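Local coordinates for inner membrane lipoprotein SadB (Salmonella enterica, PDB 4C47) that is required for proper surface expression of the trimeric autotransporter adhesin SadA and could take a direct part in its biogenesis, at residues Q79-F83 and A93-L97; I85-I90 and I183-M187; L123-W129 and L148-S154. All coordinates share one frame. Residues are numbered along the deposited sequence.

Interaction 1 of 3, residues Q79-F83 and A93-L97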
ATOM      1  N   GLN A  79      -2.815  20.746  22.800  1.00 75.88           N
ATOM      2  CA  GLN A  79      -1.526  20.191  23.207  1.00 74.82           C
ATOM      3  C   GLN A  79      -0.456  20.437  22.149  1.00 70.37           C
ATOM      4  O   GLN A  79       0.537  19.715  22.076  1.00 67.88           O
ATOM      5  CB  GLN A  79      -1.658  18.688  23.457  1.00 74.92           C
ATOM      6  CG  GLN A  79      -2.578  18.323  24.609  1.00 91.37           C
ATOM      7  CD  GLN A  79      -1.951  18.596  25.962  1.00103.85           C
ATOM      8  OE1 GLN A  79      -1.986  19.720  26.461  1.00108.13           O
ATOM      9  NE2 GLN A  79      -1.370  17.564  26.562  1.00110.20           N
ATOM     10  N   THR A  80      -0.658  21.464  21.333  1.00 71.24           N
ATOM     11  CA  THR A  80       0.220  21.707  20.197  1.00 67.75           C
ATOM     12  C   THR A  80       0.567  23.185  20.048  1.00 61.92           C
ATOM     13  O   THR A  80      -0.284  24.054  20.229  1.00 61.01           O
ATOM     14  CB  THR A  80      -0.425  21.183  18.886  1.00 68.03           C
ATOM     15  OG1 THR A  80      -0.502  19.751  18.930  1.00 73.75           O
ATOM     16  CG2 THR A  80       0.379  21.599  17.663  1.00 58.64           C
ATOM     17  N   HIS A  81       1.829  23.466  19.739  1.00 61.44           N
ATOM     18  CA  HIS A  81       2.211  24.793  19.275  1.00 51.85           C
ATOM     19  C   HIS A  81       2.576  24.739  17.797  1.00 50.84           C
ATOM     20  O   HIS A  81       1.860  25.280  16.952  1.00 53.05           O
ATOM     21  CB  HIS A  81       3.374  25.361  20.087  1.00 53.34           C
ATOM     22  CG  HIS A  81       3.673  26.794  19.778  1.00 57.04           C
ATOM     23  ND1 HIS A  81       2.761  27.807  19.987  1.00 54.21           N
ATOM     24  CD2 HIS A  81       4.777  27.386  19.262  1.00 55.53           C
ATOM     25  CE1 HIS A  81       3.292  28.959  19.623  1.00 58.28           C
ATOM     26  NE2 HIS A  81       4.517  28.730  19.179  1.00 58.84           N
ATOM     27  N   TYR A  82       3.692  24.078  17.495  1.00 50.87           N
ATOM     28  CA  TYR A  82       4.165  23.922  16.119  1.00 51.27           C
ATOM     29  C   TYR A  82       3.487  22.746  15.426  1.00 56.93           C
ATOM     30  O   TYR A  82       3.214  21.722  16.053  1.00 50.71           O
ATOM     31  CB  TYR A  82       5.682  23.689  16.093  1.00 50.91           C
ATOM     32  CG  TYR A  82       6.521  24.911  16.404  1.00 52.03           C
ATOM     33  CD1 TYR A  82       6.189  26.159  15.894  1.00 40.41           C
ATOM     34  CD2 TYR A  82       7.649  24.813  17.212  1.00 49.01           C
ATOM     35  CE1 TYR A  82       6.956  27.274  16.178  1.00 49.71           C
ATOM     36  CE2 TYR A  82       8.419  25.921  17.506  1.00 46.71           C
ATOM     37  CZ  TYR A  82       8.070  27.150  16.985  1.00 55.36           C
ATOM     38  OH  TYR A  82       8.832  28.259  17.274  1.00 59.07           O
ATOM     39  N   PHE A  83       3.223  22.897  14.132  1.00 51.61           N
ATOM     40  CA  PHE A  83       2.801  21.778  13.294  1.00 44.74           C
ATOM     41  C   PHE A  83       3.200  22.008  11.833  1.00 51.67           C
ATOM     42  O   PHE A  83       3.484  23.130  11.430  1.00 52.50           O
ATOM     43  CB  PHE A  83       1.291  21.521  13.414  1.00 47.95           C
ATOM     44  CG  PHE A  83       0.432  22.618  12.842  1.00 48.87           C
ATOM     45  CD1 PHE A  83       0.017  23.676  13.637  1.00 47.28           C
ATOM     46  CD2 PHE A  83       0.022  22.580  11.518  1.00 48.41           C
ATOM     47  CE1 PHE A  83      -0.779  24.679  13.122  1.00 53.26           C
ATOM     48  CE2 PHE A  83      -0.776  23.582  10.991  1.00 47.10           C
ATOM     49  CZ  PHE A  83      -1.177  24.635  11.795  1.00 55.96           C
ATOM     50  N   ALA A  93       4.484  25.624   7.605  1.00 42.89           N
ATOM     51  CA  ALA A  93       4.565  25.406   9.045  1.00 44.42           C
ATOM     52  C   ALA A  93       3.529  26.290   9.709  1.00 48.59           C
ATOM     53  O   ALA A  93       3.098  27.283   9.129  1.00 49.77           O
ATOM     54  CB  ALA A  93       5.961  25.711   9.580  1.00 39.23           C
ATOM     55  N   GLY A  94       3.129  25.933  10.922  1.00 54.51           N
ATOM     56  CA  GLY A  94       2.132  26.701  11.637  1.00 50.93           C
ATOM     57  C   GLY A  94       2.408  26.734  13.123  1.00 58.06           C
ATOM     58  O   GLY A  94       2.896  25.756  13.693  1.00 58.00           O
ATOM     59  N   ARG A  95       2.104  27.864  13.752  1.00 45.67           N
ATOM     60  CA  ARG A  95       2.238  27.986  15.199  1.00 46.50           C
ATOM     61  C   ARG A  95       0.957  28.556  15.801  1.00 54.70           C
ATOM     62  O   ARG A  95       0.443  29.583  15.348  1.00 57.06           O
ATOM     63  CB  ARG A  95       3.455  28.842  15.573  1.00 54.17           C
ATOM     64  CG  ARG A  95       3.425  30.267  15.029  1.00 52.46           C
ATOM     65  CD  ARG A  95       4.756  30.977  15.231  1.00 54.63           C
ATOM     66  NE  ARG A  95       4.676  32.382  14.840  1.00 60.81           N
ATOM     67  CZ  ARG A  95       5.718  33.198  14.736  1.00 58.88           C
ATOM     68  NH1 ARG A  95       6.943  32.759  14.986  1.00 49.40           N
ATOM     69  NH2 ARG A  95       5.529  34.458  14.374  1.00 51.33           N
ATOM     70  N   ILE A  96       0.434  27.871  16.813  1.00 52.58           N
ATOM     71  CA  ILE A  96      -0.817  28.274  17.441  1.00 50.93           C
ATOM     72  C   ILE A  96      -0.572  29.335  18.511  1.00 56.80           C
ATOM     73  O   ILE A  96       0.117  29.090  19.499  1.00 57.06           O
ATOM     74  CB  ILE A  96      -1.553  27.070  18.059  1.00 52.29           C
ATOM     75  CG1 ILE A  96      -1.870  26.032  16.981  1.00 47.18           C
ATOM     76  CG2 ILE A  96      -2.822  27.530  18.745  1.00 56.24           C
ATOM     77  CD1 ILE A  96      -2.692  24.867  17.480  1.00 53.30           C
ATOM     78  N   LEU A  97      -1.138  30.518  18.301  1.00 60.31           N
ATOM     79  CA  LEU A  97      -0.977  31.621  19.240  1.00 61.96           C
ATOM     80  C   LEU A  97      -1.967  31.510  20.394  1.00 61.57           C
ATOM     81  O   LEU A  97      -1.589  31.647  21.559  1.00 64.04           O
ATOM     82  CB  LEU A  97      -1.143  32.962  18.524  1.00 61.65           C
ATOM     83  CG  LEU A  97      -0.242  33.174  17.305  1.00 61.89           C
ATOM     84  CD1 LEU A  97      -0.589  34.477  16.602  1.00 62.62           C
ATOM     85  CD2 LEU A  97       1.227  33.149  17.705  1.00 54.69           C
TER

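Interaction 2 of 3, residues I85-I90 and I183-M187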
ATOM      1  N   ILE A  85       2.273  21.141   7.644  1.00 52.44           N
ATOM      2  CA  ILE A  85       1.436  20.603   6.580  1.00 49.54           C
ATOM      3  C   ILE A  85       2.267  20.461   5.308  1.00 54.54           C
ATOM      4  O   ILE A  85       2.821  21.438   4.806  1.00 51.29           O
ATOM      5  CB  ILE A  85       0.225  21.505   6.280  1.00 47.53           C
ATOM      6  CG1 ILE A  85      -0.568  21.792   7.553  1.00 48.04           C
ATOM      7  CG2 ILE A  85      -0.661  20.858   5.230  1.00 45.32           C
ATOM      8  CD1 ILE A  85      -1.710  22.778   7.342  1.00 54.98           C
ATOM      9  N   ASN A  86       2.351  19.242   4.788  1.00 44.19           N
ATOM     10  CA  ASN A  86       3.169  18.966   3.610  1.00 49.07           C
ATOM     11  C   ASN A  86       2.518  17.887   2.756  1.00 57.75           C
ATOM     12  O   ASN A  86       2.370  16.746   3.195  1.00 61.35           O
ATOM     13  CB  ASN A  86       4.585  18.550   4.036  1.00 52.48           C
ATOM     14  CG  ASN A  86       5.548  18.419   2.858  1.00 62.88           C
ATOM     15  OD1 ASN A  86       5.168  18.018   1.757  1.00 79.20           O
ATOM     16  ND2 ASN A  86       6.807  18.754   3.096  1.00 61.81           N
ATOM     17  N   ASN A  87       2.132  18.253   1.536  1.00 60.17           N
ATOM     18  CA  ASN A  87       1.460  17.320   0.635  1.00 50.06           C
ATOM     19  C   ASN A  87       2.346  16.834  -0.508  1.00 55.31           C
ATOM     20  O   ASN A  87       1.868  16.203  -1.453  1.00 67.12           O
ATOM     21  CB  ASN A  87       0.169  17.931   0.083  1.00 51.32           C
ATOM     22  CG  ASN A  87       0.408  19.214  -0.703  1.00 61.35           C
ATOM     23  OD1 ASN A  87       1.549  19.614  -0.941  1.00 63.87           O
ATOM     24  ND2 ASN A  87      -0.677  19.862  -1.115  1.00 58.63           N
ATOM     25  N   GLY A  88       3.634  17.141  -0.425  1.00 60.00           N
ATOM     26  CA  GLY A  88       4.569  16.734  -1.456  1.00 73.78           C
ATOM     27  C   GLY A  88       4.844  17.831  -2.468  1.00 76.65           C
ATOM     28  O   GLY A  88       5.766  17.726  -3.274  1.00 81.58           O
ATOM     29  N   ASN A  89       4.039  18.889  -2.429  1.00 68.88           N
ATOM     30  CA  ASN A  89       4.203  20.008  -3.349  1.00 72.29           C
ATOM     31  C   ASN A  89       4.381  21.325  -2.614  1.00 71.64           C
ATOM     32  O   ASN A  89       5.265  22.116  -2.937  1.00 72.77           O
ATOM     33  CB  ASN A  89       3.007  20.113  -4.296  1.00 73.25           C
ATOM     34  CG  ASN A  89       2.857  18.900  -5.186  1.00 72.65           C
ATOM     35  OD1 ASN A  89       3.802  18.140  -5.386  1.00 79.31           O
ATOM     36  ND2 ASN A  89       1.661  18.717  -5.737  1.00 71.64           N
ATOM     37  N   ILE A  90       3.518  21.560  -1.632  1.00 67.02           N
ATOM     38  CA  ILE A  90       3.582  22.768  -0.827  1.00 60.78           C
ATOM     39  C   ILE A  90       3.858  22.419   0.631  1.00 57.08           C
ATOM     40  O   ILE A  90       3.216  21.539   1.203  1.00 64.52           O
ATOM     41  CB  ILE A  90       2.279  23.585  -0.942  1.00 68.01           C
ATOM     42  CG1 ILE A  90       2.187  24.239  -2.319  1.00 85.03           C
ATOM     43  CG2 ILE A  90       2.212  24.649   0.135  1.00 68.57           C
ATOM     44  CD1 ILE A  90       0.978  25.124  -2.494  1.00 92.49           C
ATOM     45  N   ILE A 183      -6.300  19.170   9.251  1.00 49.09           N
ATOM     46  CA  ILE A 183      -6.183  20.234   8.264  1.00 53.99           C
ATOM     47  C   ILE A 183      -5.360  19.821   7.041  1.00 56.63           C
ATOM     48  O   ILE A 183      -4.254  19.291   7.167  1.00 53.75           O
ATOM     49  CB  ILE A 183      -5.634  21.531   8.898  1.00 55.93           C
ATOM     50  CG1 ILE A 183      -5.510  22.633   7.844  1.00 61.49           C
ATOM     51  CG2 ILE A 183      -4.301  21.281   9.593  1.00 55.97           C
ATOM     52  CD1 ILE A 183      -5.172  23.987   8.420  1.00 70.01           C
ATOM     53  N   GLY A 184      -5.922  20.059   5.859  1.00 57.08           N
ATOM     54  CA  GLY A 184      -5.263  19.727   4.610  1.00 63.84           C
ATOM     55  C   GLY A 184      -5.300  20.857   3.596  1.00 70.93           C
ATOM     56  O   GLY A 184      -6.035  21.834   3.757  1.00 66.69           O
ATOM     57  N   ILE A 185      -4.509  20.713   2.540  1.00 75.61           N
ATOM     58  CA  ILE A 185      -4.393  21.740   1.510  1.00 69.45           C
ATOM     59  C   ILE A 185      -5.178  21.404   0.243  1.00 64.41           C
ATOM     60  O   ILE A 185      -4.987  20.346  -0.356  1.00 64.80           O
ATOM     61  CB  ILE A 185      -2.920  21.961   1.109  1.00 70.00           C
ATOM     62  CG1 ILE A 185      -2.102  22.441   2.304  1.00 71.40           C
ATOM     63  CG2 ILE A 185      -2.821  22.965  -0.027  1.00 72.99           C
ATOM     64  CD1 ILE A 185      -2.541  23.779   2.827  1.00 73.35           C
ATOM     65  N   ASP A 186      -6.057  22.315  -0.164  1.00 71.27           N
ATOM     66  CA  ASP A 186      -6.697  22.224  -1.469  1.00 82.76           C
ATOM     67  C   ASP A 186      -5.867  23.030  -2.462  1.00 82.28           C
ATOM     68  O   ASP A 186      -5.538  24.191  -2.212  1.00 74.97           O
ATOM     69  CB  ASP A 186      -8.136  22.740  -1.411  1.00 87.60           C
ATOM     70  CG  ASP A 186      -8.967  22.290  -2.601  1.00102.24           C
ATOM     71  OD1 ASP A 186      -8.470  22.361  -3.745  1.00108.45           O
ATOM     72  OD2 ASP A 186     -10.120  21.858  -2.389  1.00107.89           O
ATOM     73  N   MET A 187      -5.534  22.405  -3.588  1.00 85.20           N
ATOM     74  CA  MET A 187      -4.549  22.951  -4.515  1.00 87.53           C
ATOM     75  C   MET A 187      -5.146  23.445  -5.827  1.00 89.88           C
ATOM     76  O   MET A 187      -4.413  23.783  -6.755  1.00 94.39           O
ATOM     77  CB  MET A 187      -3.484  21.896  -4.811  1.00 84.84           C
ATOM     78  CG  MET A 187      -2.708  21.456  -3.589  1.00 78.24           C
ATOM     79  SD  MET A 187      -1.133  22.314  -3.467  1.00 76.20           S
ATOM     80  CE  MET A 187      -0.257  21.571  -4.833  1.00 66.97           C
TER
HETATM   81  O   HOH W   1      -3.056  18.626  -0.460  1.00 73.48           O

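Interaction 3 of 3, residues L123-W129 and L148-S154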
ATOM      1  N   LEU A 123      -4.454  29.812  -1.423  1.00 73.55           N
ATOM      2  CA  LEU A 123      -4.550  28.491  -0.826  1.00 75.78           C
ATOM      3  C   LEU A 123      -5.935  28.310  -0.218  1.00 81.54           C
ATOM      4  O   LEU A 123      -6.527  29.262   0.290  1.00 79.29           O
ATOM      5  CB  LEU A 123      -3.488  28.317   0.263  1.00 75.79           C
ATOM      6  CG  LEU A 123      -2.071  27.911  -0.147  1.00 77.83           C
ATOM      7  CD1 LEU A 123      -1.114  28.066   1.022  1.00 76.12           C
ATOM      8  CD2 LEU A 123      -2.052  26.480  -0.648  1.00 83.01           C
ATOM      9  N   ALA A 124      -6.448  27.087  -0.281  1.00 76.62           N
ATOM     10  CA  ALA A 124      -7.689  26.742   0.397  1.00 72.16           C
ATOM     11  C   ALA A 124      -7.407  25.628   1.400  1.00 71.33           C
ATOM     12  O   ALA A 124      -6.559  24.768   1.159  1.00 64.77           O
ATOM     13  CB  ALA A 124      -8.747  26.313  -0.606  1.00 67.17           C
ATOM     14  N   PHE A 125      -8.107  25.645   2.527  1.00 69.25           N
ATOM     15  CA  PHE A 125      -7.844  24.666   3.574  1.00 64.23           C
ATOM     16  C   PHE A 125      -9.053  23.782   3.850  1.00 68.21           C
ATOM     17  O   PHE A 125     -10.130  24.275   4.170  1.00 77.12           O
ATOM     18  CB  PHE A 125      -7.407  25.369   4.862  1.00 67.56           C
ATOM     19  CG  PHE A 125      -6.187  26.229   4.700  1.00 72.80           C
ATOM     20  CD1 PHE A 125      -4.917  25.687   4.819  1.00 73.22           C
ATOM     21  CD2 PHE A 125      -6.309  27.583   4.428  1.00 78.18           C
ATOM     22  CE1 PHE A 125      -3.795  26.481   4.668  1.00 72.49           C
ATOM     23  CE2 PHE A 125      -5.193  28.379   4.275  1.00 79.33           C
ATOM     24  CZ  PHE A 125      -3.934  27.827   4.395  1.00 71.03           C
ATOM     25  N   ASN A 126      -8.876  22.473   3.720  1.00 66.10           N
ATOM     26  CA  ASN A 126      -9.908  21.542   4.154  1.00 68.41           C
ATOM     27  C   ASN A 126      -9.745  21.297   5.646  1.00 69.91           C
ATOM     28  O   ASN A 126      -8.674  20.897   6.098  1.00 68.83           O
ATOM     29  CB  ASN A 126      -9.822  20.230   3.375  1.00 68.12           C
ATOM     30  CG  ASN A 126     -10.163  20.403   1.907  1.00 77.95           C
ATOM     31  OD1 ASN A 126     -10.950  21.276   1.542  1.00 88.05           O
ATOM     32  ND2 ASN A 126      -9.575  19.570   1.057  1.00 86.49           N
ATOM     33  N   MET A 127     -10.795  21.560   6.417  1.00 68.64           N
ATOM     34  CA  MET A 127     -10.695  21.439   7.867  1.00 65.52           C
ATOM     35  C   MET A 127     -11.809  20.602   8.482  1.00 63.73           C
ATOM     36  O   MET A 127     -12.976  20.725   8.109  1.00 60.35           O
ATOM     37  CB  MET A 127     -10.654  22.819   8.525  1.00 67.53           C
ATOM     38  CG  MET A 127      -9.409  23.620   8.192  1.00 74.42           C
ATOM     39  SD  MET A 127      -9.398  25.217   9.015  1.00 80.74           S
ATOM     40  CE  MET A 127     -11.002  25.848   8.530  1.00 64.13           C
ATOM     41  N   THR A 128     -11.426  19.749   9.427  1.00 61.24           N
ATOM     42  CA  THR A 128     -12.370  18.931  10.177  1.00 61.45           C
ATOM     43  C   THR A 128     -11.998  19.026  11.645  1.00 65.37           C
ATOM     44  O   THR A 128     -10.830  18.927  11.987  1.00 65.34           O
ATOM     45  CB  THR A 128     -12.306  17.458   9.733  1.00 63.51           C
ATOM     46  OG1 THR A 128     -12.547  17.373   8.323  1.00 67.42           O
ATOM     47  CG2 THR A 128     -13.344  16.625  10.478  1.00 71.01           C
ATOM     48  N   TRP A 129     -12.974  19.225  12.522  1.00 58.70           N
ATOM     49  CA  TRP A 129     -12.640  19.419  13.928  1.00 63.73           C
ATOM     50  C   TRP A 129     -13.686  18.870  14.882  1.00 66.92           C
ATOM     51  O   TRP A 129     -14.836  18.643  14.504  1.00 73.88           O
ATOM     52  CB  TRP A 129     -12.402  20.902  14.229  1.00 62.43           C
ATOM     53  CG  TRP A 129     -13.614  21.753  14.050  1.00 67.45           C
ATOM     54  CD1 TRP A 129     -14.472  22.168  15.022  1.00 68.17           C
ATOM     55  CD2 TRP A 129     -14.111  22.293  12.820  1.00 67.33           C
ATOM     56  NE1 TRP A 129     -15.477  22.939  14.477  1.00 65.71           N
ATOM     57  CE2 TRP A 129     -15.276  23.030  13.123  1.00 67.70           C
ATOM     58  CE3 TRP A 129     -13.683  22.228  11.488  1.00 60.52           C
ATOM     59  CZ2 TRP A 129     -16.015  23.693  12.149  1.00 64.18           C
ATOM     60  CZ3 TRP A 129     -14.424  22.890  10.522  1.00 61.35           C
ATOM     61  CH2 TRP A 129     -15.573  23.609  10.858  1.00 63.19           C
ATOM     62  N   LEU A 148     -17.173  18.105  12.700  1.00 69.24           N
ATOM     63  CA  LEU A 148     -17.561  19.270  11.915  1.00 72.44           C
ATOM     64  C   LEU A 148     -16.516  19.583  10.849  1.00 75.68           C
ATOM     65  O   LEU A 148     -15.317  19.460  11.092  1.00 63.56           O
ATOM     66  CB  LEU A 148     -17.775  20.474  12.831  1.00 77.74           C
ATOM     67  CG  LEU A 148     -18.974  20.350  13.771  1.00 79.45           C
ATOM     68  CD1 LEU A 148     -18.577  20.639  15.208  1.00 79.32           C
ATOM     69  CD2 LEU A 148     -20.083  21.281  13.322  1.00 84.88           C
ATOM     70  N   ASN A 149     -16.973  19.978   9.664  1.00 82.78           N
ATOM     71  CA  ASN A 149     -16.061  20.229   8.554  1.00 82.97           C
ATOM     72  C   ASN A 149     -16.397  21.489   7.764  1.00 80.29           C
ATOM     73  O   ASN A 149     -17.552  21.913   7.717  1.00 81.77           O
ATOM     74  CB  ASN A 149     -16.016  19.022   7.611  1.00 89.30           C
ATOM     75  CG  ASN A 149     -16.709  19.287   6.288  1.00100.04           C
ATOM     76  OD1 ASN A 149     -17.934  19.214   6.190  1.00109.82           O
ATOM     77  ND2 ASN A 149     -15.925  19.597   5.260  1.00 98.87           N
ATOM     78  N   THR A 150     -15.375  22.078   7.147  1.00 77.12           N
ATOM     79  CA  THR A 150     -15.561  23.233   6.272  1.00 83.68           C
ATOM     80  C   THR A 150     -14.324  23.488   5.417  1.00 79.31           C
ATOM     81  O   THR A 150     -13.230  23.006   5.725  1.00 66.58           O
ATOM     82  CB  THR A 150     -15.889  24.516   7.068  1.00 83.64           C
ATOM     83  OG1 THR A 150     -16.448  25.499   6.188  1.00 85.40           O
ATOM     84  CG2 THR A 150     -14.635  25.078   7.727  1.00 74.93           C
ATOM     85  N   LYS A 151     -14.502  24.241   4.337  1.00 80.47           N
ATOM     86  CA  LYS A 151     -13.383  24.642   3.497  1.00 79.64           C
ATOM     87  C   LYS A 151     -13.141  26.138   3.644  1.00 81.44           C
ATOM     88  O   LYS A 151     -14.014  26.948   3.334  1.00 86.36           O
ATOM     89  CB  LYS A 151     -13.647  24.306   2.028  1.00 79.30           C
ATOM     90  CG  LYS A 151     -12.431  24.499   1.130  1.00 80.39           C
ATOM     91  CD  LYS A 151     -12.826  24.683  -0.327  1.00 88.56           C
ATOM     92  CE  LYS A 151     -13.630  23.501  -0.838  1.00 98.35           C
ATOM     93  NZ  LYS A 151     -12.840  22.240  -0.801  1.00 97.99           N
ATOM     94  N   MET A 152     -11.958  26.499   4.125  1.00 81.37           N
ATOM     95  CA  MET A 152     -11.591  27.900   4.261  1.00 81.25           C
ATOM     96  C   MET A 152     -10.902  28.407   3.003  1.00 84.09           C
ATOM     97  O   MET A 152      -9.755  28.049   2.723  1.00 85.24           O
ATOM     98  CB  MET A 152     -10.678  28.115   5.466  1.00 82.97           C
ATOM     99  CG  MET A 152     -10.284  29.567   5.667  1.00 87.90           C
ATOM    100  SD  MET A 152      -9.037  29.805   6.942  1.00 95.37           S
ATOM    101  CE  MET A 152      -8.854  31.588   6.896  1.00 90.62           C
ATOM    102  N   ASP A 153     -11.616  29.230   2.243  1.00 89.12           N
ATOM    103  CA  ASP A 153     -11.040  29.919   1.099  1.00102.07           C
ATOM    104  C   ASP A 153     -10.279  31.143   1.588  1.00109.83           C
ATOM    105  O   ASP A 153     -10.836  31.991   2.286  1.00115.95           O
ATOM    106  CB  ASP A 153     -12.134  30.345   0.118  1.00108.80           C
ATOM    107  CG  ASP A 153     -12.598  29.206  -0.768  1.00112.04           C
ATOM    108  OD1 ASP A 153     -11.743  28.400  -1.199  1.00107.32           O
ATOM    109  OD2 ASP A 153     -13.816  29.116  -1.035  1.00120.26           O
ATOM    110  N   SER A 154      -9.005  31.231   1.227  1.00108.57           N
ATOM    111  CA  SER A 154      -8.198  32.378   1.614  1.00106.75           C
ATOM    112  C   SER A 154      -7.512  32.993   0.405  1.00107.50           C
ATOM    113  O   SER A 154      -6.998  32.284  -0.462  1.00104.21           O
ATOM    114  CB  SER A 154      -7.155  31.981   2.661  1.00101.74           C
ATOM    115  OG  SER A 154      -5.961  31.528   2.052  1.00 98.89           O
TER

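Interaction 1 of 3, residues Q79-F83 and A93-L97
Three rings on 79-83, H81, Y82 and F83, each take a different chi1 well, t, m and p, and each packs on the neighbouring strand in its own way. F83, with chi1 p, swings its phenyl group back across that strand so that G94 CA sits over the ring face, 4.0 Å from the centroid. Glycine fits here because an ideal CB at position 94 would lie about 2.5 Å from F83 CZ, a clash. The rim of the same ring reaches I96, with F83 CE1 4.2 Å from I96 CG1. I96, in the mt conformation, also extends its CD1 to 3.7 Å from T80 O. On the other face of the sheet H81 lays its imidazole over R95, whose CB is 4.1 Å from the ring centroid in a CH-pi contact. Y82 brings CD1 to 3.8 Å from R95 CB. R95 offers this aliphatic base while its extended chain carries the guanidinium away to a salt bridge with D111 and a cation-pi contact with W163.

The backbones are antiparallel. F83 and G94 form a hydrogen-bonded pair (F83 N to G94 O and G94 N to F83 O, both 2.9 Å), Y82 and R95 are a non-hydrogen-bonded pair, and I96 N donates to H81 O at 3.0 Å.

F83 and I96 also pack on L110 and I108 of strand 105-114, next in the sheet; F83 meets L75 of the facing sheet, whereas Y82 meets F192 of a second subunit edge-to-face. The chemistry is thus divided by face: hydrocarbon from F83 and I96 goes into the sandwich interior, and amphipathic H81, Y82 and R95 make the outer surface, part of it facing another subunit.

Interaction 2 of 3, residues I85-I90 and I183-M187
I85, M187 and I185 bury the most area in this meeting of two strands that belong to different sheets. The nearest CA atoms, I85 CA and G184 CA, are 7.0 Å apart, so side chains fill the gap. I85 points toward 183-187 and is gripped at two places: its CD1 lies 3.7 Å from I183 CG2, and its CG2 lies 3.6 Å from I185 CG1. Isoleucine, branched at CB, suits this role, since it favours strand backbones and presents hydrocarbon close to the main chain.

M187, just past the end of its strand, has the flexible chain needed to reach the turn at 87-90. Its SD is 3.6 Å from I90 CD1 and also accepts a weak hydrogen bond from N87 ND2 at 3.4 Å, so the thioether serves an apolar and a polar neighbour together. A water adds a second link, accepting from N87 ND2 (2.8 Å) and donating to I185 O (2.6 Å).

The bonds to N87 OD1 hold the amide in place, with ND2 directed at M187 SD and the water: OD1 accepts from N89 N at 3.0 Å and I90 N at 2.9 Å, an Asx turn and Asx motif, while N86 OD1 accepts from G88 N at 2.8 Å in another Asx turn. G88 has a positive phi of 97°, where a CB would jam against the preceding carbonyl.

Strand 82-86 is an outer strand of its sheet, and I85 pairs there with L92 of strand 91-102. Across the sandwich, strand 180-186 lies between strands 73-75 and 124-130, and I183 and I185 both pack on F125 of the latter.

Interaction 3 of 3, residues L123-W129 and L148-S154
Strands 124-129 and 148-153 run antiparallel, with axes 4.6 Å apart at closest approach and 164° between their directions. The hydrogen-bonded pairs are F125 with M152, M127 with T150 and W129 with L148, each closed by two backbone bonds: F125 N to M152 O and M152 N to F125 O at 2.9 Å, M127 N to T150 O and T150 N to M127 O at 2.9 Å, and W129 N to L148 O at 2.8 Å with L148 N to W129 O at 3.0 Å. Where the regular pairing stops, S154 OG donates to L123 O at 2.9 Å and S154 N adds a weak bond to the same oxygen at 3.3 Å; a small hydroxyl suits this spot because it can reach back to a main-chain carbonyl.

One face carries F125, M127, W129, L148, T150 and M152. The indole of W129, chi1 p, folds over the partner strand, so that L148 CB lies 3.9 Å from the centroid of its five-membered ring in a CH-pi contact and W129 CZ3 is 3.6 Å from T150 CG2. M127 CE touches M152 CB at 3.8 Å, and M152 SD stands 5.4 Å from the F125 centroid, an oblique Met-aromatic contact. Unbranched methionines can adapt to the space between bulkier groups. On the opposite face, K151 NZ donates to N126 OD1 at 3.2 Å and also forms a salt bridge with D186.

The pair is therefore amphipathic: M127, W129 and M152 pack against strand 164-171 of the facing sheet, while the polar amide, ammonium and carboxylate groups of N126, K151 and D153 lie on the outer face.

Overall arrangement
The three contacts sample the C-terminal β-sandwich that follows the long coiled-coil helix 8-71. Interaction 1 lies within one sheet and interaction 3 within the other; interaction 2 bridges them, sharing strand 82-86 with interaction 1 and adjoining strand 124-130 of interaction 3. Centres of interactions 2 and 3 are 12 Å apart and the two touch: D186 N lies 2.8 Å from A124 O, G184 N 2.9 Å from N126 O, and I185 CD1 3.5 Å from F125 CE1. Interactions 1 and 3 do not meet, their nearest atoms being about 8 Å apart. In sequence, interaction 3 is nested within the loop closed by interaction 2. Residues of interactions 1 and 2 also touch other subunits of the homotrimer.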